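Local coordinates for stage III sporulation protein AF (Bacillus subtilis, PDB 6DCS), which is a component of a sporulation-essential channel and, through this soluble ring-building-motif domain, probably helps to form its ring-like assembly, at residues G39-T44 with I58-A63; K96-Q101 with I113-E118; S10-I15 with E47-E52. All blocks are in the same frame, centred on the assembly; numbering follows the deposited sequence.

How the contacts relate
Helix 11-30, strands 37-45 and 55-63, helix 81-106 and strand 113-116 follow one another in the order helix-strand-strand-helix-strand, as expected of a ring-building motif. Contact 3 closes the first long loop, bringing the start of helix 11-30 to the loop after strand 37-45. Contact 1 pairs strands 37-45 and 55-63 as a hairpin and crosses contact 3 along the chain, since 39-44 lies between the segments of contact 3 and 47-52 between those of contact 1. Contact 2 opens later, in series with both, and packs helix 81-106 on strand 113-116. That strand lies beside 55-63 in the sheet, so contacts 1 and 2 touch directly, whereas contact 3 stands apart at one end.

Contact 1: residues G39-T44 with I58-A63; sequences GRIKLT and ISVYMA
The broad ring of Tyr61 is overlapped by Arg40 over one face and met near its hydroxyl end by Lys42, both on the neighbouring antiparallel strand. Arg40 bends at chi3 (-57°), which carries NE over that face, offset toward the rim, 3.7 Å from Tyr61 CG. The guanidinium makes an off-centre cation-pi contact, its plane turned 54° from the ring. The Lys42 and Tyr61 side chains cross obliquely, with Lys42 CE near Tyr61 CE1, and NZ reaches 3.0 Å from Tyr61 OH in a hydrogen bond. Long cationic chains suit these exposed places, reaching across to the ring and its hydroxyl.

Ile41, Leu43, Ile58 and Val60 occupy the other face. Here the bump is Ile58 CG2, resting against the notch between Ile41 CG2 at 4.2 Å and Leu43 CD1 at 4.3 Å. Beta-branched Ile41, Ile58 and Val60 suit the extended backbone, and helices 11-30 and 81-106 cover this face. The backbones of Lys42 and Ser59 form a hydrogen-bonded pair, Lys42 N to Ser59 O and Ser59 N to Lys42 O both 2.9 Å.

Tyr61 also stacks on His116. The chemistry implies a two-sided hairpin, greasy toward the helices and cationic-aromatic on the other side, where the ammonium would probably polarise the phenol.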
loop_
_atom_site.group_PDB
_atom_site.type_symbol
_atom_site.label_atom_id
_atom_site.label_comp_id
_atom_site.label_asym_id
_atom_site.label_seq_id
_atom_site.Cartn_x
_atom_site.Cartn_y
_atom_site.Cartn_z
ATOM N N GLY A 39 6.753 1.275 0.471
ATOM C CA GLY A 39 7.476 1.976 -0.577
ATOM C C GLY A 39 6.710 3.135 -1.205
ATOM O O GLY A 39 6.780 4.270 -0.735
ATOM N N ARG A 40 5.995 2.896 -2.286
ATOM C CA ARG A 40 5.137 3.954 -2.784
ATOM C C ARG A 40 3.854 4.007 -1.960
ATOM O O ARG A 40 3.352 2.986 -1.484
ATOM C CB ARG A 40 4.819 3.744 -4.273
ATOM C CG ARG A 40 5.952 4.113 -5.255
ATOM C CD ARG A 40 5.660 3.606 -6.691
ATOM N NE ARG A 40 5.440 2.158 -6.718
ATOM C CZ ARG A 40 6.389 1.234 -6.533
ATOM N NH1 ARG A 40 7.656 1.597 -6.357
ATOM N NH2 ARG A 40 6.079 -0.065 -6.555
ATOM N N ILE A 41 3.335 5.221 -1.786
ATOM C CA ILE A 41 2.003 5.466 -1.245
ATOM C C ILE A 41 1.361 6.527 -2.121
ATOM O O ILE A 41 1.939 7.602 -2.298
ATOM C CB ILE A 41 2.067 5.943 0.221
ATOM C CG1 ILE A 41 2.678 4.874 1.116
ATOM C CG2 ILE A 41 0.687 6.259 0.774
ATOM C CD1 ILE A 41 2.791 5.276 2.601
ATOM N N LYS A 42 0.175 6.233 -2.671
ATOM C CA LYS A 42 -0.516 7.135 -3.608
ATOM C C LYS A 42 -1.891 7.517 -3.039
ATOM O O LYS A 42 -2.784 6.661 -2.932
ATOM C CB LYS A 42 -0.699 6.483 -4.989
ATOM C CG LYS A 42 0.572 6.135 -5.802
ATOM C CD LYS A 42 0.252 5.917 -7.302
ATOM C CE LYS A 42 0.344 4.448 -7.770
ATOM N NZ LYS A 42 -0.744 4.007 -8.736
ATOM N N LEU A 43 -2.105 8.797 -2.728
ATOM C CA LEU A 43 -3.445 9.226 -2.336
ATOM C C LEU A 43 -4.197 9.897 -3.499
ATOM O O LEU A 43 -3.606 10.462 -4.428
ATOM C CB LEU A 43 -3.391 10.165 -1.124
ATOM C CG LEU A 43 -3.155 9.577 0.294
ATOM C CD1 LEU A 43 -1.795 8.970 0.432
ATOM C CD2 LEU A 43 -3.230 10.680 1.294
ATOM N N THR A 44 -5.519 9.782 -3.462
ATOM C CA THR A 44 -6.395 10.567 -4.316
ATOM C C THR A 44 -7.400 11.310 -3.442
ATOM O O THR A 44 -7.756 10.864 -2.343
ATOM C CB THR A 44 -7.138 9.713 -5.380
ATOM O OG1 THR A 44 -8.316 9.115 -4.828
ATOM C CG2 THR A 44 -6.248 8.619 -5.978
ATOM N N ILE A 58 -6.189 5.206 -1.201
ATOM C CA ILE A 58 -4.831 5.032 -0.711
ATOM C C ILE A 58 -4.257 3.746 -1.279
ATOM O O ILE A 58 -4.688 2.645 -0.905
ATOM C CB ILE A 58 -4.774 4.977 0.826
ATOM C CG1 ILE A 58 -5.597 6.097 1.441
ATOM C CG2 ILE A 58 -3.335 5.008 1.287
ATOM C CD1 ILE A 58 -5.733 6.039 2.908
ATOM N N SER A 59 -3.278 3.872 -2.171
ATOM C CA SER A 59 -2.564 2.718 -2.688
ATOM C C SER A 59 -1.220 2.550 -1.981
ATOM O O SER A 59 -0.478 3.522 -1.797
ATOM C CB SER A 59 -2.365 2.859 -4.183
ATOM O OG SER A 59 -3.522 2.378 -4.828
ATOM N N VAL A 60 -0.905 1.311 -1.602
ATOM C CA VAL A 60 0.339 1.000 -0.903
ATOM C C VAL A 60 1.101 -0.112 -1.612
ATOM O O VAL A 60 0.548 -1.181 -1.886
ATOM C CB VAL A 60 0.097 0.600 0.556
ATOM C CG1 VAL A 60 1.424 0.579 1.279
ATOM C CG2 VAL A 60 -0.881 1.562 1.215
ATOM N N TYR A 61 2.380 0.129 -1.866
ATOM C CA TYR A 61 3.243 -0.811 -2.563
ATOM C C TYR A 61 4.273 -1.297 -1.557
ATOM O O TYR A 61 5.052 -0.492 -1.035
ATOM C CB TYR A 61 3.886 -0.140 -3.789
ATOM C CG TYR A 61 2.865 0.259 -4.869
ATOM C CD1 TYR A 61 2.099 1.415 -4.745
ATOM C CD2 TYR A 61 2.657 -0.532 -5.990
ATOM C CE1 TYR A 61 1.150 1.768 -5.710
ATOM C CE2 TYR A 61 1.724 -0.191 -6.943
ATOM C CZ TYR A 61 0.965 0.961 -6.813
ATOM O OH TYR A 61 0.024 1.283 -7.802
ATOM N N MET A 62 4.237 -2.598 -1.254
ATOM C CA MET A 62 5.009 -3.184 -0.164
ATOM C C MET A 62 6.264 -3.831 -0.718
ATOM O O MET A 62 6.207 -4.520 -1.737
ATOM C CB MET A 62 4.182 -4.218 0.593
ATOM C CG MET A 62 3.163 -3.607 1.556
ATOM S SD MET A 62 3.704 -2.137 2.446
ATOM C CE MET A 62 4.744 -2.874 3.718
ATOM N N ALA A 63 7.336 -3.634 -0.063
ATOM C CA ALA A 63 8.658 -3.938 -0.593
ATOM C C ALA A 63 9.180 -5.266 -0.060
ATOM O O ALA A 63 8.798 -5.697 1.031
ATOM C CB ALA A 63 9.641 -2.825 -0.229
#

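Contact 2: residues K96-Q101 with I113-E118; sequences KQIQTQ and ITVHME
Gln99 reaches from its helix to the backbone of strand 113-116, where NE2 donates to Ile113 O at 3.1 Å. Its CG is anti to the backbone N (chi1 -167°) and the chain runs extended. The N-H...O angle is 155°, the oxygen lying close to the amide plane and the donor tilted from the carbonyl plane. Glutamine suits this buried place, long enough to reach the strand and polar enough for a carbonyl. An alanine here would probably leave Ile113 O without this donor and open a gap beside the Ile113 side chain.

Val115 points toward the helix, and its CG2 packs 3.8 Å from Gln99 CA, so a short branched residue fits where the backbones come close. Helix 81-106 packs on the sheet, roughly antiparallel to the strand, as the connection of a beta-alpha-beta crossover, since 113-116 runs parallel to its neighbour 55-63. The axes of segments 96-101 and 113-116 approach to 8.3 Å.

Ile98 CG2 meets Val115 CG1 at 4.2 Å, while its CD1 comes 3.9 Å from Met117 SD, these two side chains crossing at about a right angle. Met117, whose side chain also touches Met62 and Tyr36, suits the irregular ground just past the strand.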
loop_
_atom_site.group_PDB
_atom_site.type_symbol
_atom_site.label_atom_id
_atom_site.label_comp_id
_atom_site.label_asym_id
_atom_site.label_seq_id
_atom_site.Cartn_x
_atom_site.Cartn_y
_atom_site.Cartn_z
ATOM N N LYS A 96 -4.020 -9.339 2.566
ATOM C CA LYS A 96 -5.108 -8.853 3.394
ATOM C C LYS A 96 -4.626 -8.506 4.808
ATOM O O LYS A 96 -5.264 -7.713 5.505
ATOM C CB LYS A 96 -6.217 -9.903 3.431
ATOM C CG LYS A 96 -7.583 -9.362 3.766
ATOM C CD LYS A 96 -8.668 -10.293 3.209
ATOM C CE LYS A 96 -9.346 -9.745 1.924
ATOM N NZ LYS A 96 -9.724 -10.904 1.057
ATOM N N GLN A 97 -3.510 -9.064 5.261
ATOM C CA GLN A 97 -3.102 -8.728 6.624
ATOM C C GLN A 97 -2.405 -7.381 6.709
ATOM O O GLN A 97 -2.675 -6.624 7.648
ATOM C CB GLN A 97 -2.203 -9.808 7.221
ATOM C CG GLN A 97 -1.873 -9.571 8.718
ATOM C CD GLN A 97 -0.392 -9.801 9.070
ATOM O OE1 GLN A 97 0.495 -9.754 8.202
ATOM N NE2 GLN A 97 -0.134 -10.118 10.344
ATOM N N ILE A 98 -1.508 -7.066 5.771
ATOM C CA ILE A 98 -1.005 -5.693 5.648
ATOM C C ILE A 98 -2.156 -4.688 5.516
ATOM O O ILE A 98 -2.111 -3.608 6.107
ATOM C CB ILE A 98 -0.045 -5.573 4.460
ATOM C CG1 ILE A 98 1.099 -6.554 4.635
ATOM C CG2 ILE A 98 0.495 -4.164 4.377
ATOM C CD1 ILE A 98 1.640 -7.029 3.296
ATOM N N GLN A 99 -3.195 -5.019 4.750
ATOM C CA GLN A 99 -4.372 -4.153 4.699
ATOM C C GLN A 99 -4.968 -3.824 6.069
ATOM O O GLN A 99 -5.135 -2.652 6.432
ATOM C CB GLN A 99 -5.477 -4.782 3.851
ATOM C CG GLN A 99 -6.572 -3.774 3.526
ATOM C CD GLN A 99 -7.808 -4.373 2.884
ATOM O OE1 GLN A 99 -8.443 -5.273 3.462
ATOM N NE2 GLN A 99 -8.177 -3.863 1.706
ATOM N N THR A 100 -5.344 -4.862 6.817
ATOM C CA THR A 100 -5.890 -4.680 8.154
ATOM C C THR A 100 -4.896 -3.976 9.088
ATOM O O THR A 100 -5.264 -3.076 9.849
ATOM C CB THR A 100 -6.270 -6.050 8.680
ATOM O OG1 THR A 100 -5.165 -6.904 8.399
ATOM C CG2 THR A 100 -7.463 -6.610 7.956
ATOM N N GLN A 101 -3.627 -4.373 9.042
ATOM C CA GLN A 101 -2.630 -3.717 9.874
ATOM C C GLN A 101 -2.649 -2.215 9.647
ATOM O O GLN A 101 -2.681 -1.430 10.603
ATOM C CB GLN A 101 -1.241 -4.284 9.583
ATOM C CG GLN A 101 -0.605 -5.082 10.710
ATOM C CD GLN A 101 0.887 -5.367 10.471
ATOM O OE1 GLN A 101 1.255 -6.343 9.795
ATOM N NE2 GLN A 101 1.751 -4.522 11.043
ATOM N N ILE A 113 -8.316 1.300 1.079
ATOM C CA ILE A 113 -6.903 0.943 1.007
ATOM C C ILE A 113 -6.724 -0.185 0.017
ATOM O O ILE A 113 -7.305 -1.267 0.186
ATOM C CB ILE A 113 -6.311 0.549 2.376
ATOM C CG1 ILE A 113 -6.630 1.594 3.459
ATOM C CG2 ILE A 113 -4.809 0.337 2.273
ATOM C CD1 ILE A 113 -6.180 1.183 4.898
ATOM N N THR A 114 -5.907 0.050 -0.996
ATOM C CA THR A 114 -5.438 -1.009 -1.873
ATOM C C THR A 114 -4.017 -1.330 -1.471
ATOM O O THR A 114 -3.218 -0.417 -1.269
ATOM C CB THR A 114 -5.493 -0.608 -3.354
ATOM O OG1 THR A 114 -6.799 -0.105 -3.668
ATOM C CG2 THR A 114 -5.192 -1.817 -4.260
ATOM N N VAL A 115 -3.695 -2.613 -1.376
ATOM C CA VAL A 115 -2.341 -3.044 -1.049
ATOM C C VAL A 115 -1.798 -3.766 -2.269
ATOM O O VAL A 115 -2.322 -4.819 -2.651
ATOM C CB VAL A 115 -2.307 -3.952 0.194
ATOM C CG1 VAL A 115 -0.894 -4.483 0.426
ATOM C CG2 VAL A 115 -2.813 -3.222 1.405
ATOM N N HIS A 116 -0.752 -3.211 -2.879
ATOM C CA HIS A 116 -0.071 -3.855 -3.999
ATOM C C HIS A 116 1.188 -4.554 -3.493
ATOM O O HIS A 116 2.038 -3.941 -2.836
ATOM C CB HIS A 116 0.259 -2.850 -5.108
ATOM C CG HIS A 116 -0.947 -2.319 -5.827
ATOM N ND1 HIS A 116 -1.632 -3.049 -6.775
ATOM C CD2 HIS A 116 -1.607 -1.142 -5.714
ATOM C CE1 HIS A 116 -2.658 -2.344 -7.219
ATOM N NE2 HIS A 116 -2.664 -1.180 -6.594
ATOM N N MET A 117 1.298 -5.838 -3.800
ATOM C CA MET A 117 2.284 -6.710 -3.176
ATOM C C MET A 117 3.463 -6.940 -4.118
ATOM O O MET A 117 3.718 -8.047 -4.587
ATOM C CB MET A 117 1.633 -8.034 -2.786
ATOM C CG MET A 117 1.517 -8.285 -1.292
ATOM S SD MET A 117 2.894 -7.648 -0.329
ATOM C CE MET A 117 4.286 -8.436 -1.163
ATOM N N GLU A 118 4.199 -5.873 -4.397
ATOM C CA GLU A 118 5.305 -6.036 -5.325
ATOM C C GLU A 118 6.482 -6.685 -4.603
ATOM O O GLU A 118 6.623 -6.588 -3.377
ATOM C CB GLU A 118 5.686 -4.699 -5.969
ATOM C CG GLU A 118 5.284 -4.563 -7.476
ATOM C CD GLU A 118 5.858 -5.648 -8.420
ATOM O OE1 GLU A 118 6.243 -6.755 -7.969
ATOM O OE2 GLU A 118 5.925 -5.378 -9.642
#

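Contact 3: residues S10-I15 with E47-E52; sequences SQRAYI and EKVDSE. With SO4 (sulfate ion), chain C; SO4 (sulfate ion), chain D.
Val49 points its two methyls at the first turn of the helix, one to Ile15 and one to Arg12. Its CG1 is anti to the backbone N (chi1 -177°) and packs 3.7 Å from Ile15 CG2; the two side chains slide past each other in opposite directions. Its CG2 meets the stem of Arg12 instead, 3.9 Å from Arg12 CG, and there the chains run obliquely across one another. Compact beta-branched residues suit this small apolar patch, while arginine lends it methylenes and carries its guanidinium on to the loop backbone.

Beyond the valine, Arg12 bends at chi3 (-83°), which sets NE beside a sulfate oxygen, and NH1 then lies next to Glu47 O. NH1 makes a weak hydrogen bond to that carbonyl, with an N-H...O angle of only 115°. Segment 47-52 belongs to the irregular connection of the beta hairpin 37-45/55-63, so the contact joins this connection to the N-terminal end of helix 11-30. Within the connection Asp54 OD2 accepts hydrogen bonds from the backbone N of both Asp50 and Ser51.

Lys48 brings its CE to the guanidinium edge, in the plane; the closeness of its NZ to Arg12 NH1 is doubtful. A sulfate, probably from the crystallisation liquor, lies by the helix start, where Ser10 is the N-cap; the sulfate O2 lies 3.0 Å from Arg12 NE. A second sulfate accepts a hydrogen bond from Glu47 N through its O2, at 3.1 Å.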
loop_
_atom_site.group_PDB
_atom_site.type_symbol
_atom_site.label_atom_id
_atom_site.label_comp_id
_atom_site.label_asym_id
_atom_site.label_seq_id
_atom_site.Cartn_x
_atom_site.Cartn_y
_atom_site.Cartn_z
ATOM N N SER A 10 -0.322 24.003 -6.015
ATOM C CA SER A 10 -1.655 23.654 -5.538
ATOM C C SER A 10 -1.666 23.565 -4.014
ATOM O O SER A 10 -1.121 22.617 -3.412
ATOM C CB SER A 10 -2.110 22.343 -6.153
ATOM O OG SER A 10 -3.514 22.246 -6.152
ATOM N N GLN A 11 -2.291 24.566 -3.393
ATOM C CA GLN A 11 -2.687 24.465 -1.999
ATOM C C GLN A 11 -3.259 23.094 -1.709
ATOM O O GLN A 11 -2.772 22.361 -0.840
ATOM C CB GLN A 11 -3.736 25.519 -1.674
ATOM C CG GLN A 11 -4.243 25.383 -0.277
ATOM C CD GLN A 11 -3.476 26.307 0.641
ATOM O OE1 GLN A 11 -2.860 25.874 1.621
ATOM N NE2 GLN A 11 -3.507 27.606 0.320
ATOM N N ARG A 12 -4.310 22.738 -2.437
ATOM C CA ARG A 12 -4.974 21.473 -2.176
ATOM C C ARG A 12 -3.984 20.324 -2.239
ATOM O O ARG A 12 -4.018 19.428 -1.397
ATOM C CB ARG A 12 -6.113 21.267 -3.165
ATOM C CG ARG A 12 -7.475 21.683 -2.644
ATOM C CD ARG A 12 -8.547 21.282 -3.653
ATOM N NE ARG A 12 -8.708 22.263 -4.734
ATOM C CZ ARG A 12 -9.789 23.017 -4.902
ATOM N NH1 ARG A 12 -10.799 22.891 -4.056
ATOM N NH2 ARG A 12 -9.862 23.886 -5.912
ATOM N N ALA A 13 -3.060 20.354 -3.199
ATOM C CA ALA A 13 -2.087 19.271 -3.265
ATOM C C ALA A 13 -1.121 19.319 -2.094
ATOM O O ALA A 13 -0.771 18.275 -1.534
ATOM C CB ALA A 13 -1.316 19.320 -4.570
ATOM N N TYR A 14 -0.677 20.522 -1.708
ATOM C CA TYR A 14 0.221 20.663 -0.565
ATOM C C TYR A 14 -0.334 19.944 0.657
ATOM O O TYR A 14 0.353 19.131 1.298
ATOM C CB TYR A 14 0.432 22.143 -0.238
ATOM C CG TYR A 14 0.746 22.355 1.231
ATOM C CD1 TYR A 14 1.981 21.995 1.743
ATOM C CD2 TYR A 14 -0.200 22.892 2.096
ATOM C CE1 TYR A 14 2.266 22.163 3.056
ATOM C CE2 TYR A 14 0.074 23.075 3.404
ATOM C CZ TYR A 14 1.321 22.699 3.906
ATOM O OH TYR A 14 1.645 22.853 5.255
ATOM N N ILE A 15 -1.573 20.281 1.015
ATOM C CA ILE A 15 -2.216 19.676 2.167
ATOM C C ILE A 15 -2.195 18.173 2.030
ATOM O O ILE A 15 -1.811 17.446 2.966
ATOM C CB ILE A 15 -3.647 20.209 2.298
ATOM C CG1 ILE A 15 -3.603 21.649 2.790
ATOM C CG2 ILE A 15 -4.473 19.323 3.194
ATOM C CD1 ILE A 15 -4.888 22.380 2.508
ATOM N N GLU A 47 -12.841 17.424 -4.754
ATOM C CA GLU A 47 -12.867 18.882 -4.838
ATOM C C GLU A 47 -12.312 19.533 -3.585
ATOM O O GLU A 47 -11.482 20.441 -3.679
ATOM C CB GLU A 47 -14.274 19.414 -5.122
ATOM C CG GLU A 47 -14.243 20.923 -5.443
ATOM C CD GLU A 47 -14.595 21.196 -6.892
ATOM O OE1 GLU A 47 -14.415 20.251 -7.674
ATOM O OE2 GLU A 47 -15.003 22.325 -7.265
ATOM N N LYS A 48 -12.737 19.087 -2.407
ATOM C CA LYS A 48 -12.275 19.700 -1.172
ATOM C C LYS A 48 -11.332 18.769 -0.423
ATOM O O LYS A 48 -11.422 17.540 -0.537
ATOM C CB LYS A 48 -13.456 20.126 -0.307
ATOM C CG LYS A 48 -14.557 20.910 -1.095
ATOM C CD LYS A 48 -14.319 22.436 -1.179
ATOM C CE LYS A 48 -13.302 22.786 -2.273
ATOM N NZ LYS A 48 -12.570 24.069 -1.983
ATOM N N VAL A 49 -10.373 19.391 0.263
ATOM C CA VAL A 49 -9.267 18.738 0.937
ATOM C C VAL A 49 -9.036 19.480 2.245
ATOM O O VAL A 49 -8.192 20.384 2.315
ATOM C CB VAL A 49 -7.992 18.741 0.077
ATOM C CG1 VAL A 49 -6.872 17.982 0.778
ATOM C CG2 VAL A 49 -8.245 18.140 -1.294
ATOM N N ASP A 50 -9.782 19.097 3.289
ATOM C CA ASP A 50 -9.775 19.776 4.579
ATOM C C ASP A 50 -9.408 18.867 5.753
ATOM O O ASP A 50 -9.103 19.385 6.836
ATOM C CB ASP A 50 -11.151 20.415 4.855
ATOM C CG ASP A 50 -11.258 21.846 4.353
ATOM O OD1 ASP A 50 -10.628 22.171 3.327
ATOM O OD2 ASP A 50 -11.979 22.646 4.990
ATOM N N SER A 51 -9.433 17.546 5.589
ATOM C CA SER A 51 -9.015 16.651 6.663
ATOM C C SER A 51 -8.711 15.288 6.064
ATOM O O SER A 51 -8.746 15.103 4.843
ATOM C CB SER A 51 -10.100 16.516 7.730
ATOM O OG SER A 51 -11.168 15.739 7.210
ATOM N N GLU A 52 -8.450 14.315 6.936
ATOM C CA GLU A 52 -8.300 12.937 6.489
ATOM C C GLU A 52 -9.598 12.419 5.875
ATOM O O GLU A 52 -9.568 11.656 4.894
ATOM C CB GLU A 52 -7.866 12.068 7.665
ATOM C CG GLU A 52 -6.373 11.984 7.868
ATOM C CD GLU A 52 -6.011 11.382 9.209
ATOM O OE1 GLU A 52 -6.181 10.149 9.321
ATOM O OE2 GLU A 52 -5.544 12.117 10.131
HETATM S S SO4 C . -5.487 25.071 -5.582
HETATM O O1 SO4 C . -5.263 25.309 -7.030
HETATM O O2 SO4 C . -6.847 24.587 -5.328
HETATM O O3 SO4 C . -5.179 26.286 -4.794
HETATM O O4 SO4 C . -4.632 23.972 -5.142
HETATM S S SO4 D . -15.853 15.437 -4.315
HETATM O O1 SO4 D . -16.745 16.416 -4.960
HETATM O O2 SO4 D . -14.775 15.098 -5.258
HETATM O O3 SO4 D . -16.586 14.207 -3.959
HETATM O O4 SO4 D . -15.288 16.025 -3.086
#